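Side-chain contacts in 457aa long hypothetical protein (Pyrococcus horikoshii, PDB 2CSU), which is of unknown function but joins a Rossmann-type CoA-binding domain to two domains related to those of succinyl-CoA ligases: residues A[15-19]-A[20-24]; A[47-51]-A[52-56]; A[186-190]-A[191-195]; A[329-332]-A[333-337]; A[345-348]-A[349-353]. All blocks are in the same frame, centred on the assembly; numbering follows the deposited sequence.

How the interactions relate
All five contacts are local. Interactions 1 and 2 belong to the CoA-binding domain and touch: Asn18 and Ser17 of the first loop bond Gln50 at the hairpin corner. Interactions 4 and 5 pair up in the Ligase-CoA domain, where Leu331, Leu335 and Pro336 pack on Val345, Met347 and Ile348. Interaction 3, in the flavodoxin-like domain, touches none of the others; its nearest atoms lie about 17 Å from those of interaction 1. It is the buried member, with a capping carboxylate at a helix start; the others are partly buried. Backbone bonds dominate the turns of 1, 2 and 5, while a helix end governs 4.

Interaction 1: residues A[15-19]-A[20-24]; sequences GASND and PKKLG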
loop_
_atom_site.group_PDB
_atom_site.type_symbol
_atom_site.label_atom_id
_atom_site.label_comp_id
_atom_site.label_asym_id
_atom_site.label_seq_id
_atom_site.Cartn_x
_atom_site.Cartn_y
_atom_site.Cartn_z
ATOM N N GLY A 15 -19.375 -31.026 -9.847
ATOM C CA GLY A 15 -17.949 -31.218 -9.969
ATOM C C GLY A 15 -17.333 -31.143 -8.582
ATOM O O GLY A 15 -16.115 -31.136 -8.429
ATOM N N ALA A 16 -18.180 -31.068 -7.561
ATOM C CA ALA A 16 -17.678 -31.034 -6.187
ATOM C C ALA A 16 -16.752 -32.243 -6.091
ATOM O O ALA A 16 -17.073 -33.324 -6.604
ATOM C CB ALA A 16 -18.835 -31.154 -5.187
ATOM N N SER A 17 -15.609 -32.069 -5.441
ATOM C CA SER A 17 -14.644 -33.157 -5.347
ATOM C C SER A 17 -14.022 -33.350 -3.963
ATOM O O SER A 17 -14.054 -32.453 -3.118
ATOM C CB SER A 17 -13.549 -32.907 -6.396
ATOM O OG SER A 17 -12.552 -33.904 -6.394
ATOM N N ASN A 18 -13.457 -34.534 -3.745
ATOM C CA ASN A 18 -12.787 -34.856 -2.483
ATOM C C ASN A 18 -11.280 -34.668 -2.690
ATOM O O ASN A 18 -10.498 -34.716 -1.737
ATOM C CB ASN A 18 -13.068 -36.308 -2.068
ATOM C CG ASN A 18 -14.463 -36.499 -1.509
ATOM O OD1 ASN A 18 -14.802 -35.961 -0.449
ATOM N ND2 ASN A 18 -15.282 -37.267 -2.213
ATOM N N ASP A 19 -10.888 -34.461 -3.943
ATOM C CA ASP A 19 -9.487 -34.258 -4.304
ATOM C C ASP A 19 -9.146 -32.774 -4.129
ATOM O O ASP A 19 -9.666 -31.922 -4.844
ATOM C CB ASP A 19 -9.251 -34.698 -5.758
ATOM C CG ASP A 19 -7.771 -34.676 -6.160
ATOM O OD1 ASP A 19 -6.894 -34.458 -5.296
ATOM O OD2 ASP A 19 -7.483 -34.892 -7.358
ATOM N N PRO A 20 -8.271 -32.453 -3.163
ATOM C CA PRO A 20 -7.849 -31.076 -2.868
ATOM C C PRO A 20 -7.179 -30.332 -4.018
ATOM O O PRO A 20 -7.115 -29.103 -4.007
ATOM C CB PRO A 20 -6.916 -31.251 -1.671
ATOM C CG PRO A 20 -7.254 -32.534 -0.976
ATOM C CD PRO A 20 -7.771 -33.378 -2.129
ATOM N N LYS A 21 -6.685 -31.074 -5.003
ATOM C CA LYS A 21 -6.016 -30.477 -6.153
ATOM C C LYS A 21 -6.978 -29.956 -7.224
ATOM O O LYS A 21 -6.552 -29.270 -8.154
ATOM C CB LYS A 21 -5.054 -31.486 -6.797
ATOM C CG LYS A 21 -3.743 -31.701 -6.045
ATOM C CD LYS A 21 -2.830 -32.664 -6.813
ATOM C CE LYS A 21 -1.403 -32.679 -6.272
ATOM N NZ LYS A 21 -1.296 -33.141 -4.854
ATOM N N LYS A 22 -8.263 -30.281 -7.092
ATOM C CA LYS A 22 -9.270 -29.846 -8.056
ATOM C C LYS A 22 -10.085 -28.647 -7.588
ATOM O O LYS A 22 -10.416 -28.522 -6.404
ATOM C CB LYS A 22 -10.198 -31.013 -8.412
ATOM C CG LYS A 22 -9.566 -31.945 -9.428
ATOM C CD LYS A 22 -10.479 -33.059 -9.878
ATOM C CE LYS A 22 -9.818 -33.835 -11.016
ATOM N NZ LYS A 22 -10.461 -35.157 -11.273
ATOM N N LEU A 23 -10.401 -27.764 -8.533
ATOM C CA LEU A 23 -11.145 -26.550 -8.232
ATOM C C LEU A 23 -12.500 -26.855 -7.596
ATOM O O LEU A 23 -12.958 -26.130 -6.707
ATOM C CB LEU A 23 -11.327 -25.720 -9.513
ATOM C CG LEU A 23 -10.053 -25.312 -10.261
ATOM C CD1 LEU A 23 -10.405 -24.520 -11.519
ATOM C CD2 LEU A 23 -9.182 -24.482 -9.357
ATOM N N GLY A 24 -13.138 -27.928 -8.054
ATOM C CA GLY A 24 -14.424 -28.317 -7.504
ATOM C C GLY A 24 -14.362 -28.579 -6.008
ATOM O O GLY A 24 -15.356 -28.443 -5.300
#
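Lys22 N donates to Asp19 O at 3.1 Å in a nearly straight bond (165° at the hydrogen), closing a type I beta turn from Asp19 to Lys22. The carboxylate of Asp19 adds to this turn. Asp19 OD1, placed by a chi1 of -173° that puts CG opposite the backbone N, receives a weak bond from Lys21 N at 3.4 Å, an Asx-turn-like contact. The side chains of Asp19 and Lys22 run at a slant past each other, Asp19 OD2 being 4.2 Å from Lys22 CG; the ammonium ends of Lys21 and Lys22 stay beyond salt-bridge distance. One step earlier, Ser17 OG accepts from Asp19 N at 3.0 Å, an ST turn that leads straight into the beta turn. These turns make up the first strand-to-helix loop of the Rossmann-type domain, between strand 10-14 and helix 23-31. There the backbone comes very close to the helix start: Gly24 CA sends a C-H to Gly15 O at 3.4 Å, and Ala16 CA another to Gly24 O at 3.6 Å. Asn18 turns outward to Gln50 and Glu48 of the neighbouring hairpin. Ser17 OG thus holds Asp19 N, and Asp19 OD1 adds a weak hold on Lys21 N two residues on, while the lysine charges nearby would probably stabilise the aspartate carboxylate.

Interaction 2: residues A[47-51]-A[52-56]; sequences EEVQG and VKAYK
The carboxylate of Glu47 approaches Lys56, bringing Glu47 OE1 to 4.1 Å from Lys56 NZ, opposite charges too far apart for a salt bridge, the two chains slanting past one another. That of Glu48 curls over the corner of the turn: Glu48 OE2 accepts from Gly51 N at 2.7 Å, reached on its anti side and 27° out of the carboxylate plane. A sharp bend at chi2 (-85°) brings it there and lays Glu48 CG 3.5 Å from Val52 O. Strands 48-49 and 52-53 form a tight antiparallel hairpin whose corner is a type I' turn from Val49 to Val52; Gln50 and Gly51 occupy its two middle positions with positive phi. Val49 and Val52 are a hydrogen-bonded pair, Val49 N to Val52 O at 2.7 Å and Val52 N to Val49 O at 2.9 Å. Glu48 and Lys53 follow as a non-hydrogen-bonded pair, and past them Ala54 N donates to Glu47 O at 2.8 Å. Val49 CG2 meets Ala54 CB at 3.9 Å. The two valines rest on Phe28 of helix 23-31 and Pro41 of strand 38-42, which joins the hairpin to the edge of the Rossmann-type sheet. Gln50 gives its N to Asn18 and its amide NE2 to the carbonyls of Ser17 and Tyr25.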
loop_
_atom_site.group_PDB
_atom_site.type_symbol
_atom_site.label_atom_id
_atom_site.label_comp_id
_atom_site.label_asym_id
_atom_site.label_seq_id
_atom_site.Cartn_x
_atom_site.Cartn_y
_atom_site.Cartn_z
ATOM N N GLU A 47 -20.343 -40.849 -3.614
ATOM C CA GLU A 47 -21.561 -41.088 -2.841
ATOM C C GLU A 47 -21.653 -39.914 -1.888
ATOM O O GLU A 47 -22.733 -39.430 -1.542
ATOM C CB GLU A 47 -21.448 -42.384 -2.030
ATOM C CG GLU A 47 -21.114 -43.616 -2.846
ATOM C CD GLU A 47 -22.106 -43.850 -3.962
ATOM O OE1 GLU A 47 -23.329 -43.728 -3.704
ATOM O OE2 GLU A 47 -21.659 -44.161 -5.094
ATOM N N GLU A 48 -20.485 -39.443 -1.484
ATOM C CA GLU A 48 -20.390 -38.329 -0.565
ATOM C C GLU A 48 -19.170 -37.498 -0.910
ATOM O O GLU A 48 -18.191 -37.999 -1.462
ATOM C CB GLU A 48 -20.321 -38.872 0.867
ATOM C CG GLU A 48 -19.512 -38.081 1.863
ATOM C CD GLU A 48 -18.036 -38.422 1.830
ATOM O OE1 GLU A 48 -17.663 -39.614 1.745
ATOM O OE2 GLU A 48 -17.241 -37.478 1.895
ATOM N N VAL A 49 -19.246 -36.214 -0.595
ATOM C CA VAL A 49 -18.150 -35.311 -0.865
ATOM C C VAL A 49 -17.929 -34.470 0.364
ATOM O O VAL A 49 -18.839 -33.785 0.836
ATOM C CB VAL A 49 -18.451 -34.392 -2.079
ATOM C CG1 VAL A 49 -17.349 -33.355 -2.233
ATOM C CG2 VAL A 49 -18.537 -35.228 -3.341
ATOM N N GLN A 50 -16.711 -34.533 0.886
ATOM C CA GLN A 50 -16.368 -33.777 2.071
ATOM C C GLN A 50 -17.382 -34.011 3.191
ATOM O O GLN A 50 -17.744 -33.096 3.931
ATOM C CB GLN A 50 -16.250 -32.286 1.704
ATOM C CG GLN A 50 -14.959 -31.997 0.932
ATOM C CD GLN A 50 -14.880 -30.584 0.378
ATOM O OE1 GLN A 50 -14.960 -29.606 1.124
ATOM N NE2 GLN A 50 -14.707 -30.471 -0.940
ATOM N N GLY A 51 -17.844 -35.254 3.290
ATOM C CA GLY A 51 -18.785 -35.631 4.332
ATOM C C GLY A 51 -20.248 -35.388 4.044
ATOM O O GLY A 51 -21.098 -35.713 4.875
ATOM N N VAL A 52 -20.549 -34.818 2.879
ATOM C CA VAL A 52 -21.927 -34.537 2.510
ATOM C C VAL A 52 -22.438 -35.455 1.399
ATOM O O VAL A 52 -21.741 -35.735 0.413
ATOM C CB VAL A 52 -22.105 -33.058 2.066
ATOM C CG1 VAL A 52 -23.557 -32.793 1.692
ATOM C CG2 VAL A 52 -21.688 -32.117 3.200
ATOM N N LYS A 53 -23.664 -35.927 1.586
ATOM C CA LYS A 53 -24.348 -36.799 0.617
ATOM C C LYS A 53 -24.299 -36.141 -0.739
ATOM O O LYS A 53 -24.735 -35.013 -0.927
ATOM C CB LYS A 53 -25.844 -37.060 0.997
ATOM C CG LYS A 53 -26.510 -38.258 0.246
ATOM C CD LYS A 53 -27.999 -38.066 -0.187
ATOM C CE LYS A 53 -28.638 -39.329 -0.853
ATOM N NZ LYS A 53 -29.814 -39.790 -0.081
ATOM N N ALA A 54 -23.788 -36.862 -1.724
ATOM C CA ALA A 54 -23.688 -36.324 -3.071
ATOM C C ALA A 54 -24.627 -37.024 -4.046
ATOM O O ALA A 54 -25.079 -38.144 -3.803
ATOM C CB ALA A 54 -22.255 -36.434 -3.553
ATOM N N TYR A 55 -24.912 -36.350 -5.153
ATOM C CA TYR A 55 -25.791 -36.892 -6.181
ATOM C C TYR A 55 -25.045 -37.042 -7.499
ATOM O O TYR A 55 -24.185 -36.221 -7.842
ATOM C CB TYR A 55 -27.013 -35.985 -6.351
ATOM C CG TYR A 55 -27.877 -35.921 -5.106
ATOM C CD1 TYR A 55 -28.841 -36.903 -4.844
ATOM C CD2 TYR A 55 -27.699 -34.904 -4.165
ATOM C CE1 TYR A 55 -29.608 -36.870 -3.672
ATOM C CE2 TYR A 55 -28.459 -34.862 -2.989
ATOM C CZ TYR A 55 -29.411 -35.845 -2.751
ATOM O OH TYR A 55 -30.168 -35.790 -1.600
ATOM N N LYS A 56 -25.382 -38.106 -8.225
ATOM C CA LYS A 56 -24.765 -38.415 -9.510
ATOM C C LYS A 56 -25.089 -37.344 -10.551
ATOM O O LYS A 56 -24.313 -37.040 -11.449
ATOM C CB LYS A 56 -25.299 -39.770 -9.976
ATOM C CG LYS A 56 -24.750 -40.927 -9.142
ATOM C CD LYS A 56 -25.589 -42.197 -9.287
ATOM C CE LYS A 56 -25.195 -43.274 -8.271
ATOM N NZ LYS A 56 -25.656 -42.885 -6.940
#

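Interaction 3: residues A[186-190]-A[191-195]; sequences ADVDF and AELME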
loop_
_atom_site.group_PDB
_atom_site.type_symbol
_atom_site.label_atom_id
_atom_site.label_comp_id
_atom_site.label_asym_id
_atom_site.label_seq_id
_atom_site.Cartn_x
_atom_site.Cartn_y
_atom_site.Cartn_z
ATOM N N ALA A 186 -19.789 -14.236 -21.227
ATOM C CA ALA A 186 -20.554 -14.601 -22.414
ATOM C C ALA A 186 -22.007 -14.130 -22.329
ATOM O O ALA A 186 -22.600 -13.658 -23.292
ATOM C CB ALA A 186 -20.510 -16.124 -22.557
ATOM N N ASP A 187 -22.600 -14.312 -21.134
ATOM C CA ASP A 187 -24.005 -13.958 -20.966
ATOM C C ASP A 187 -24.174 -12.687 -20.126
ATOM O O ASP A 187 -24.150 -11.568 -20.622
ATOM C CB ASP A 187 -24.701 -15.132 -20.282
ATOM C CG ASP A 187 -26.192 -15.064 -20.572
ATOM O OD1 ASP A 187 -26.593 -14.170 -21.316
ATOM O OD2 ASP A 187 -26.927 -15.897 -20.056
ATOM N N VAL A 188 -24.401 -12.895 -18.814
ATOM C CA VAL A 188 -24.521 -11.757 -17.913
ATOM C C VAL A 188 -23.286 -10.857 -18.006
ATOM O O VAL A 188 -22.151 -11.309 -17.952
ATOM C CB VAL A 188 -24.667 -12.300 -16.490
ATOM C CG1 VAL A 188 -24.744 -11.142 -15.497
ATOM C CG2 VAL A 188 -25.924 -13.148 -16.377
ATOM N N ASP A 189 -23.533 -9.546 -18.194
ATOM C CA ASP A 189 -22.403 -8.625 -18.329
ATOM C C ASP A 189 -22.451 -7.493 -17.301
ATOM O O ASP A 189 -23.262 -7.482 -16.384
ATOM C CB ASP A 189 -22.402 -8.054 -19.749
ATOM C CG ASP A 189 -23.742 -7.391 -20.043
ATOM O OD1 ASP A 189 -24.398 -6.968 -19.091
ATOM O OD2 ASP A 189 -24.110 -7.298 -21.211
ATOM N N PHE A 190 -21.528 -6.551 -17.490
ATOM C CA PHE A 190 -21.427 -5.388 -16.615
ATOM C C PHE A 190 -22.776 -4.679 -16.503
ATOM O O PHE A 190 -23.268 -4.419 -15.394
ATOM C CB PHE A 190 -20.413 -4.373 -17.160
ATOM C CG PHE A 190 -18.984 -4.810 -17.054
ATOM C CD1 PHE A 190 -18.420 -5.090 -15.815
ATOM C CD2 PHE A 190 -18.192 -4.915 -18.196
ATOM C CE1 PHE A 190 -17.082 -5.471 -15.710
ATOM C CE2 PHE A 190 -16.862 -5.292 -18.107
ATOM C CZ PHE A 190 -16.301 -5.573 -16.860
ATOM N N ALA A 191 -23.365 -4.366 -17.656
ATOM C CA ALA A 191 -24.639 -3.648 -17.705
ATOM C C ALA A 191 -25.748 -4.305 -16.891
ATOM O O ALA A 191 -26.408 -3.654 -16.085
ATOM C CB ALA A 191 -25.092 -3.502 -19.142
ATOM N N GLU A 192 -25.968 -5.592 -17.125
ATOM C CA GLU A 192 -27.007 -6.301 -16.412
ATOM C C GLU A 192 -26.690 -6.325 -14.926
ATOM O O GLU A 192 -27.593 -6.237 -14.098
ATOM C CB GLU A 192 -27.153 -7.719 -16.959
ATOM C CG GLU A 192 -28.034 -7.799 -18.214
ATOM C CD GLU A 192 -27.557 -8.852 -19.205
ATOM O OE1 GLU A 192 -27.354 -10.014 -18.794
ATOM O OE2 GLU A 192 -27.383 -8.517 -20.401
ATOM N N LEU A 193 -25.411 -6.436 -14.592
ATOM C CA LEU A 193 -25.017 -6.461 -13.196
ATOM C C LEU A 193 -25.222 -5.091 -12.551
ATOM O O LEU A 193 -25.697 -5.007 -11.424
ATOM C CB LEU A 193 -23.574 -6.912 -13.064
ATOM C CG LEU A 193 -23.372 -8.420 -13.229
ATOM C CD1 LEU A 193 -21.884 -8.723 -13.143
ATOM C CD2 LEU A 193 -24.140 -9.191 -12.144
HETATM N N MSE A 194 -24.885 -4.026 -13.276
HETATM C CA MSE A 194 -25.061 -2.678 -12.762
HETATM C C MSE A 194 -26.543 -2.387 -12.586
HETATM O O MSE A 194 -26.924 -1.650 -11.678
HETATM C CB MSE A 194 -24.442 -1.631 -13.701
HETATM C CG MSE A 194 -22.931 -1.492 -13.574
HETATM SE SE MSE A 194 -22.144 -0.398 -14.826
HETATM C CE MSE A 194 -22.794 -1.026 -16.119
ATOM N N GLU A 195 -27.386 -2.948 -13.451
ATOM C CA GLU A 195 -28.817 -2.710 -13.313
ATOM C C GLU A 195 -29.299 -3.344 -12.011
ATOM O O GLU A 195 -30.028 -2.730 -11.240
ATOM C CB GLU A 195 -29.597 -3.291 -14.503
ATOM C CG GLU A 195 -29.530 -2.431 -15.774
ATOM C CD GLU A 195 -30.244 -3.060 -16.970
ATOM O OE1 GLU A 195 -29.998 -4.252 -17.265
ATOM O OE2 GLU A 195 -31.047 -2.355 -17.619
#
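Asp189 sets CG between its backbone N and its carbonyl carbon (chi1 56°), which swings the carboxylate over the first turn of helix 190-197 in the flavodoxin-like domain. From this N-cap position Asp189 OD1 accepts from Glu192 N at 2.9 Å, with a virtually straight hydrogen (179°) and the donor almost in line with the C-O bond. The backbone carries the helix on, Asp189 O taking Leu193 N and Phe190 O taking Met194 N. The Glu192 side chain, bent at chi2, crosses that of Asp189 at about a right angle, the carboxylate planes 51° apart and Glu192 OE2 only 3.6 Å from Asp189 OD2. The like charges are probably offset from outside, for Glu192 forms salt bridges with Arg123 and Lys218; Arg123 also pairs with Asp187. Flanking the cap is a hydrophobic staple: Val188, just before the N-cap, sets CG1 3.8 Å from Leu193 CG, and these side chains cross at about a right angle. Leu193 and Phe190 then pack on Ile155 of strand 152-156. Further round the helix, selenomethionine Met194 is bent at chi3, so that its CE lies 4.2 Å from Phe190 CB.

Interaction 4: residues A[329-332]-A[333-337]; sequences EELR and SFLPP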
loop_
_atom_site.group_PDB
_atom_site.type_symbol
_atom_site.label_atom_id
_atom_site.label_comp_id
_atom_site.label_asym_id
_atom_site.label_seq_id
_atom_site.Cartn_x
_atom_site.Cartn_y
_atom_site.Cartn_z
ATOM N N GLU A 329 -10.516 31.032 16.818
ATOM C CA GLU A 329 -10.230 31.526 18.157
ATOM C C GLU A 329 -10.286 30.447 19.217
ATOM O O GLU A 329 -9.410 30.381 20.075
ATOM C CB GLU A 329 -11.187 32.663 18.540
ATOM C CG GLU A 329 -10.753 34.025 18.037
ATOM C CD GLU A 329 -11.551 35.164 18.656
ATOM O OE1 GLU A 329 -11.268 36.336 18.319
ATOM O OE2 GLU A 329 -12.456 34.889 19.476
ATOM N N GLU A 330 -11.312 29.605 19.174
ATOM C CA GLU A 330 -11.432 28.545 20.164
ATOM C C GLU A 330 -10.306 27.532 19.990
ATOM O O GLU A 330 -9.810 26.979 20.970
ATOM C CB GLU A 330 -12.808 27.880 19.974
ATOM C CG GLU A 330 -13.535 26.980 20.974
ATOM C CD GLU A 330 -15.005 26.631 20.922
ATOM O OE1 GLU A 330 -15.968 27.311 20.572
ATOM O OE2 GLU A 330 -15.110 25.478 21.313
ATOM N N LEU A 331 -9.903 27.283 18.746
ATOM C CA LEU A 331 -8.812 26.342 18.484
ATOM C C LEU A 331 -7.555 26.846 19.191
ATOM O O LEU A 331 -6.840 26.096 19.869
ATOM C CB LEU A 331 -8.552 26.232 16.977
ATOM C CG LEU A 331 -9.564 25.434 16.143
ATOM C CD1 LEU A 331 -9.228 25.556 14.661
ATOM C CD2 LEU A 331 -9.540 23.970 16.576
ATOM N N ARG A 332 -7.311 28.139 19.026
ATOM C CA ARG A 332 -6.165 28.820 19.616
ATOM C C ARG A 332 -6.177 28.799 21.149
ATOM O O ARG A 332 -5.140 28.964 21.782
ATOM C CB ARG A 332 -6.164 30.262 19.111
ATOM C CG ARG A 332 -4.974 31.111 19.484
ATOM C CD ARG A 332 -4.722 32.075 18.330
ATOM N NE ARG A 332 -5.972 32.649 17.838
ATOM C CZ ARG A 332 -6.129 33.205 16.638
ATOM N NH1 ARG A 332 -5.111 33.267 15.787
ATOM N NH2 ARG A 332 -7.311 33.703 16.294
ATOM N N SER A 333 -7.342 28.584 21.748
ATOM C CA SER A 333 -7.434 28.575 23.200
ATOM C C SER A 333 -6.954 27.295 23.872
ATOM O O SER A 333 -6.318 27.352 24.925
ATOM C CB SER A 333 -8.864 28.869 23.640
ATOM O OG SER A 333 -9.683 27.732 23.477
ATOM N N PHE A 334 -7.229 26.142 23.273
ATOM C CA PHE A 334 -6.819 24.891 23.898
ATOM C C PHE A 334 -5.654 24.166 23.233
ATOM O O PHE A 334 -5.129 23.203 23.789
ATOM C CB PHE A 334 -8.021 23.952 24.008
ATOM C CG PHE A 334 -8.474 23.385 22.695
ATOM C CD1 PHE A 334 -7.918 22.206 22.204
ATOM C CD2 PHE A 334 -9.458 24.027 21.952
ATOM C CE1 PHE A 334 -8.341 21.666 20.980
ATOM C CE2 PHE A 334 -9.892 23.502 20.723
ATOM C CZ PHE A 334 -9.333 22.319 20.238
ATOM N N LEU A 335 -5.252 24.617 22.052
ATOM C CA LEU A 335 -4.135 23.984 21.353
ATOM C C LEU A 335 -2.817 24.652 21.700
ATOM O O LEU A 335 -2.797 25.786 22.154
ATOM C CB LEU A 335 -4.337 24.047 19.840
ATOM C CG LEU A 335 -5.485 23.211 19.281
ATOM C CD1 LEU A 335 -5.588 23.415 17.761
ATOM C CD2 LEU A 335 -5.249 21.763 19.633
ATOM N N PRO A 336 -1.698 23.950 21.499
ATOM C CA PRO A 336 -0.380 24.521 21.805
ATOM C C PRO A 336 -0.131 25.820 21.029
ATOM O O PRO A 336 -0.873 26.156 20.098
ATOM C CB PRO A 336 0.581 23.403 21.397
ATOM C CG PRO A 336 -0.229 22.164 21.663
ATOM C CD PRO A 336 -1.582 22.535 21.113
ATOM N N PRO A 337 0.925 26.563 21.402
ATOM C CA PRO A 337 1.299 27.857 20.830
ATOM C C PRO A 337 1.755 27.767 19.363
ATOM O O PRO A 337 1.468 28.632 18.546
ATOM C CB PRO A 337 2.408 28.452 21.692
ATOM C CG PRO A 337 2.382 27.731 23.030
ATOM C CD PRO A 337 1.668 26.355 22.639
#
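Helix 325-334 ends here, in the Ligase-CoA domain, and its last carbonyls are taken up by what follows them. Glu330 O is held twice by Ser333: Ser333 OG donates to it at 2.6 Å, close to the carbonyl plane, and Ser333 N reaches it at 3.0 Å from well above that plane (72°). A chi1 of 77° turns the serine hydroxyl back along the helix to this oxygen. Leu331 O is the other focus. Leu335 N donates to Leu331 O at 3.1 Å almost straight down the carbonyl bond, Phe334 N adds a weak bond, and the oxygen also lies 3.9 Å above one face of the Phe334 ring, offset toward its rim. Leu331 lies alongside Phe334 and alongside Leu335: Leu331 CD2 touches Phe334 CZ at 4.0 Å and Leu335 CD1 at 4.2 Å. Helix 353-365 covers this patch, Leu362 packing on Leu331 and Arg358 making a cation-pi contact with the Phe334 ring. Leu335 is the first residue to depart from helical angles, and two prolines follow. Glu330 O thus receives both Ser333 N and OG, two bonds on one carbonyl near the helix end, while Leu331 and Phe334 pack on helix 353-365, Phe334 also by cation-pi, and Leu335 packs on Met347.

Interaction 5: residues A[345-348]-A[349-353]; sequences VDMI and ASARG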
loop_
_atom_site.group_PDB
_atom_site.type_symbol
_atom_site.label_atom_id
_atom_site.label_comp_id
_atom_site.label_asym_id
_atom_site.label_seq_id
_atom_site.Cartn_x
_atom_site.Cartn_y
_atom_site.Cartn_z
ATOM N N VAL A 345 -5.584 22.574 10.045
ATOM C CA VAL A 345 -5.394 22.685 11.491
ATOM C C VAL A 345 -4.349 21.693 12.015
ATOM O O VAL A 345 -4.560 20.487 12.055
ATOM C CB VAL A 345 -6.734 22.442 12.183
ATOM C CG1 VAL A 345 -6.538 22.423 13.698
ATOM C CG2 VAL A 345 -7.713 23.545 11.824
ATOM N N ASP A 346 -3.170 22.220 12.383
ATOM C CA ASP A 346 -2.129 21.310 12.826
ATOM C C ASP A 346 -1.960 21.306 14.342
ATOM O O ASP A 346 -1.131 22.011 14.903
ATOM C CB ASP A 346 -0.810 21.684 12.150
ATOM C CG ASP A 346 0.245 20.661 12.551
ATOM O OD1 ASP A 346 1.401 20.844 12.167
ATOM O OD2 ASP A 346 -0.091 19.724 13.270
HETATM N N MSE A 347 -2.821 20.514 15.015
HETATM C CA MSE A 347 -2.523 20.201 16.403
HETATM C C MSE A 347 -1.124 19.599 16.477
HETATM O O MSE A 347 -0.651 18.950 15.556
HETATM C CB MSE A 347 -3.538 19.173 16.908
HETATM C CG MSE A 347 -4.920 19.346 16.285
HETATM SE SE MSE A 347 -6.092 18.121 16.877
HETATM C CE MSE A 347 -6.640 17.508 15.278
ATOM N N ILE A 348 -0.434 19.874 17.590
ATOM C CA ILE A 348 0.926 19.375 17.703
ATOM C C ILE A 348 0.948 17.864 17.951
ATOM O O ILE A 348 -0.078 17.212 18.105
ATOM C CB ILE A 348 1.613 20.129 18.845
ATOM C CG1 ILE A 348 1.429 21.642 18.670
ATOM C CG2 ILE A 348 3.124 19.836 18.832
ATOM C CD1 ILE A 348 1.615 22.086 17.219
ATOM N N ALA A 349 2.179 17.362 17.942
ATOM C CA ALA A 349 2.440 15.944 18.146
ATOM C C ALA A 349 1.930 15.475 19.508
ATOM O O ALA A 349 1.825 14.275 19.768
ATOM C CB ALA A 349 3.930 15.675 18.027
ATOM N N SER A 350 1.608 16.427 20.373
ATOM C CA SER A 350 1.107 16.123 21.702
ATOM C C SER A 350 -0.405 15.959 21.713
ATOM O O SER A 350 -0.991 15.639 22.744
ATOM C CB SER A 350 1.494 17.239 22.671
ATOM O OG SER A 350 1.094 18.501 22.164
ATOM N N ALA A 351 -1.043 16.179 20.571
ATOM C CA ALA A 351 -2.492 16.056 20.494
ATOM C C ALA A 351 -3.039 14.765 21.106
ATOM O O ALA A 351 -2.677 13.648 20.705
ATOM C CB ALA A 351 -2.948 16.173 19.058
ATOM N N ARG A 352 -3.929 14.935 22.078
ATOM C CA ARG A 352 -4.568 13.812 22.745
ATOM C C ARG A 352 -5.985 13.599 22.220
ATOM O O ARG A 352 -6.526 14.393 21.461
ATOM C CB ARG A 352 -4.604 14.112 24.247
ATOM C CG ARG A 352 -3.227 13.999 24.905
ATOM C CD ARG A 352 -3.322 14.032 26.436
ATOM N NE ARG A 352 -1.995 13.861 27.038
ATOM C CZ ARG A 352 -1.569 12.597 27.202
ATOM N NH1 ARG A 352 -2.339 11.587 26.832
ATOM N NH2 ARG A 352 -0.343 12.367 27.681
ATOM N N GLY A 353 -6.575 12.457 22.614
ATOM C CA GLY A 353 -7.939 12.183 22.185
ATOM C C GLY A 353 -8.838 13.414 22.344
ATOM O O GLY A 353 -9.601 13.781 21.460
#
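Selenomethionine Met347 opens the contact by laying CB 3.7 Å from Ala351 CB. This residue follows strand 344-346, and the chain from here to helix 353-365 is a short strand-to-helix connection built round a type I beta turn from Ile348 to Ala351, in the Ligase-CoA domain. Beyond CB the Met347 chain leads away from the turn and reaches Thr359 of the helix and Met299 of strand 295-300. Ile348 comes next and opens the turn: Ile348 O accepts from Ala351 N at 2.8 Å, straight at the hydrogen (161°), though the donor lies above the carbonyl plane. Ile348 O also has Ala351 CB 3.2 Å away, as the methyl points back into the turn. Ile348 and Ser350 both pack on Pro336. Arg352, the N-cap residue of the helix, gives its backbone N to Asp355. With a chi1 of 53°, Ser350 OG comes to 3.7 Å from Ile348 CB.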